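Local coordinates for protein oligoribonuclease (Colwellia psychrerythraea, PDB 6A4D) that probably degrades short RNA oligonucleotides to mononucleotides as a 3'-to-5' exoribonuclease of the RNase H-like superfamily, at residues A[41-46]-A[97-102]. The protein carries 1 engineered substitution. Sequence-based numbering, arbitrary orientation.
Sequences NILAQG and QEWVPQ
The methyl group of A44 sits over one face of the W99 indole, 3.7 Å from the centroid of the six-membered ring and 28° off its normal, a CH-pi contact. It lies off-centre, with A44 CB 3.4 Å from W99 CZ2. L43 meets the six-membered ring on its CZ3-CE3 side, across from CE2 and CZ2: its CB lies 3.9 Å from CZ3 of W99, and its CD1 reaches CE3 at 4.2 Å. The backbone takes part as well, L43 O approaching W99 CH2 obliquely at 3.7 Å. The indole is carried to the strand by a first torsion that sets CG anti to the carbonyl carbon (chi1 -69°).

L43 and A44 form a classic beta bulge opposite I35, consistent with both CB atoms facing the indole; backbone hydrogen bonds join I35 to both. I35, on the adjacent strand 28-36, also touches W99, while F95 meets the indole with the ring planes at about 50°. On the helix side, the W99 backbone is hydrogen-bonded to the G6 backbone, and W99 O to N10 ND2.

Without the indole, as with an alanine here, the A44 methyl would probably lose its aromatic face and a gap would open between the bulge and helix 85-99. The contact packs the end region of this helix against strand 42-50, outermost on its side of the sheet within this chain. Its chemistry is largely dispersive, with no polar bond from the indole to the strand segment; backbone hydrogen bonds to G6 and N10 help to place the residue.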
loop_
_atom_site.group_PDB
_atom_site.type_symbol
_atom_site.label_atom_id
_atom_site.label_comp_id
_atom_site.label_asym_id
_atom_site.label_seq_id
_atom_site.Cartn_x
_atom_site.Cartn_y
_atom_site.Cartn_z
ATOM N N ASN A 41 -15.902 -4.968 -14.282
ATOM C CA ASN A 41 -16.010 -5.115 -15.744
ATOM C C ASN A 41 -15.043 -4.166 -16.383
ATOM O O ASN A 41 -15.082 -2.972 -16.091
ATOM C CB ASN A 41 -17.416 -4.725 -16.237
ATOM C CG ASN A 41 -18.471 -5.617 -15.671
ATOM O OD1 ASN A 41 -18.327 -6.812 -15.729
ATOM N ND2 ASN A 41 -19.486 -5.036 -15.038
ATOM N N ILE A 42 -14.227 -4.676 -17.282
ATOM C CA ILE A 42 -13.200 -3.873 -17.924
ATOM C C ILE A 42 -13.848 -2.850 -18.849
ATOM O O ILE A 42 -14.520 -3.255 -19.737
ATOM C CB ILE A 42 -12.204 -4.805 -18.656
ATOM C CG1 ILE A 42 -11.391 -5.547 -17.602
ATOM C CG2 ILE A 42 -11.248 -4.017 -19.544
ATOM C CD1 ILE A 42 -10.530 -6.672 -18.118
ATOM N N LEU A 43 -13.728 -1.555 -18.576
ATOM C CA LEU A 43 -14.285 -0.504 -19.431
ATOM C C LEU A 43 -13.354 -0.007 -20.570
ATOM O O LEU A 43 -13.848 0.487 -21.581
ATOM C CB LEU A 43 -14.661 0.731 -18.650
ATOM C CG LEU A 43 -15.467 0.587 -17.393
ATOM C CD1 LEU A 43 -15.671 1.958 -16.768
ATOM C CD2 LEU A 43 -16.794 -0.122 -17.640
ATOM N N ALA A 44 -12.038 -0.082 -20.374
ATOM C CA ALA A 44 -11.067 0.531 -21.292
ATOM C C ALA A 44 -9.653 0.147 -20.905
ATOM O O ALA A 44 -9.305 0.130 -19.717
ATOM C CB ALA A 44 -11.206 2.044 -21.316
ATOM N N GLN A 45 -8.860 -0.185 -21.914
ATOM C CA GLN A 45 -7.470 -0.635 -21.771
ATOM C C GLN A 45 -6.615 0.516 -22.229
ATOM O O GLN A 45 -6.908 1.139 -23.223
ATOM C CB GLN A 45 -7.244 -1.846 -22.657
ATOM C CG GLN A 45 -6.959 -3.129 -21.904
ATOM C CD GLN A 45 -7.372 -4.376 -22.642
ATOM O OE1 GLN A 45 -8.563 -4.681 -22.702
ATOM N NE2 GLN A 45 -6.388 -5.142 -23.161
ATOM N N GLY A 46 -5.566 0.831 -21.507
ATOM C CA GLY A 46 -4.824 2.081 -21.769
ATOM C C GLY A 46 -3.681 1.876 -22.727
ATOM O O GLY A 46 -3.210 0.744 -22.927
ATOM N N GLN A 97 -8.118 10.716 -16.940
ATOM C CA GLN A 97 -9.011 11.862 -16.731
ATOM C C GLN A 97 -10.300 11.724 -17.534
ATOM O O GLN A 97 -11.320 12.272 -17.154
ATOM C CB GLN A 97 -8.351 13.169 -17.127
ATOM C CG GLN A 97 -7.556 13.775 -16.048
ATOM C CD GLN A 97 -6.621 14.774 -16.593
ATOM O OE1 GLN A 97 -6.359 14.780 -17.781
ATOM N NE2 GLN A 97 -6.130 15.644 -15.743
ATOM N N GLU A 98 -10.180 11.048 -18.656
ATOM C CA GLU A 98 -11.293 10.676 -19.478
ATOM C C GLU A 98 -12.246 9.725 -18.775
ATOM O O GLU A 98 -13.424 9.822 -18.986
ATOM C CB GLU A 98 -10.796 10.020 -20.772
ATOM C CG GLU A 98 -11.903 9.554 -21.726
ATOM C CD GLU A 98 -11.449 9.515 -23.200
ATOM O OE1 GLU A 98 -11.434 8.422 -23.821
ATOM O OE2 GLU A 98 -11.094 10.582 -23.755
ATOM N N TRP A 99 -11.738 8.785 -17.972
ATOM C CA TRP A 99 -12.572 7.717 -17.422
ATOM C C TRP A 99 -13.025 7.894 -16.007
ATOM O O TRP A 99 -14.070 7.284 -15.637
ATOM C CB TRP A 99 -11.904 6.379 -17.613
ATOM C CG TRP A 99 -11.871 6.026 -18.997
ATOM C CD1 TRP A 99 -10.887 6.319 -19.910
ATOM C CD2 TRP A 99 -12.903 5.370 -19.710
ATOM N NE1 TRP A 99 -11.230 5.833 -21.145
ATOM C CE2 TRP A 99 -12.472 5.257 -21.058
ATOM C CE3 TRP A 99 -14.157 4.868 -19.353
ATOM C CZ2 TRP A 99 -13.249 4.656 -22.044
ATOM C CZ3 TRP A 99 -14.942 4.255 -20.348
ATOM C CH2 TRP A 99 -14.481 4.162 -21.675
ATOM N N VAL A 100 -12.289 8.672 -15.188
ATOM C CA VAL A 100 -12.716 8.842 -13.796
ATOM C C VAL A 100 -12.359 10.177 -13.194
ATOM O O VAL A 100 -11.302 10.737 -13.479
ATOM C CB VAL A 100 -12.260 7.601 -12.940
ATOM C CG1 VAL A 100 -10.786 7.338 -13.077
ATOM C CG2 VAL A 100 -12.681 7.705 -11.477
ATOM N N PRO A 101 -13.265 10.736 -12.392
ATOM C CA PRO A 101 -12.958 12.030 -11.760
ATOM C C PRO A 101 -11.757 11.973 -10.812
ATOM O O PRO A 101 -11.503 10.920 -10.239
ATOM C CB PRO A 101 -14.211 12.359 -10.923
ATOM C CG PRO A 101 -15.284 11.484 -11.427
ATOM C CD PRO A 101 -14.684 10.342 -12.218
ATOM N N GLN A 102 -11.086 13.120 -10.651
ATOM C CA GLN A 102 -9.926 13.291 -9.863
ATOM C C GLN A 102 -10.246 12.936 -8.405
ATOM O O GLN A 102 -11.347 13.172 -7.923
ATOM C CB GLN A 102 -9.460 14.761 -10.044
ATOM C CG GLN A 102 -8.142 15.215 -9.405
ATOM C CD GLN A 102 -8.272 15.235 -7.911
ATOM O OE1 GLN A 102 -9.237 15.783 -7.375
ATOM N NE2 GLN A 102 -7.335 14.611 -7.217
#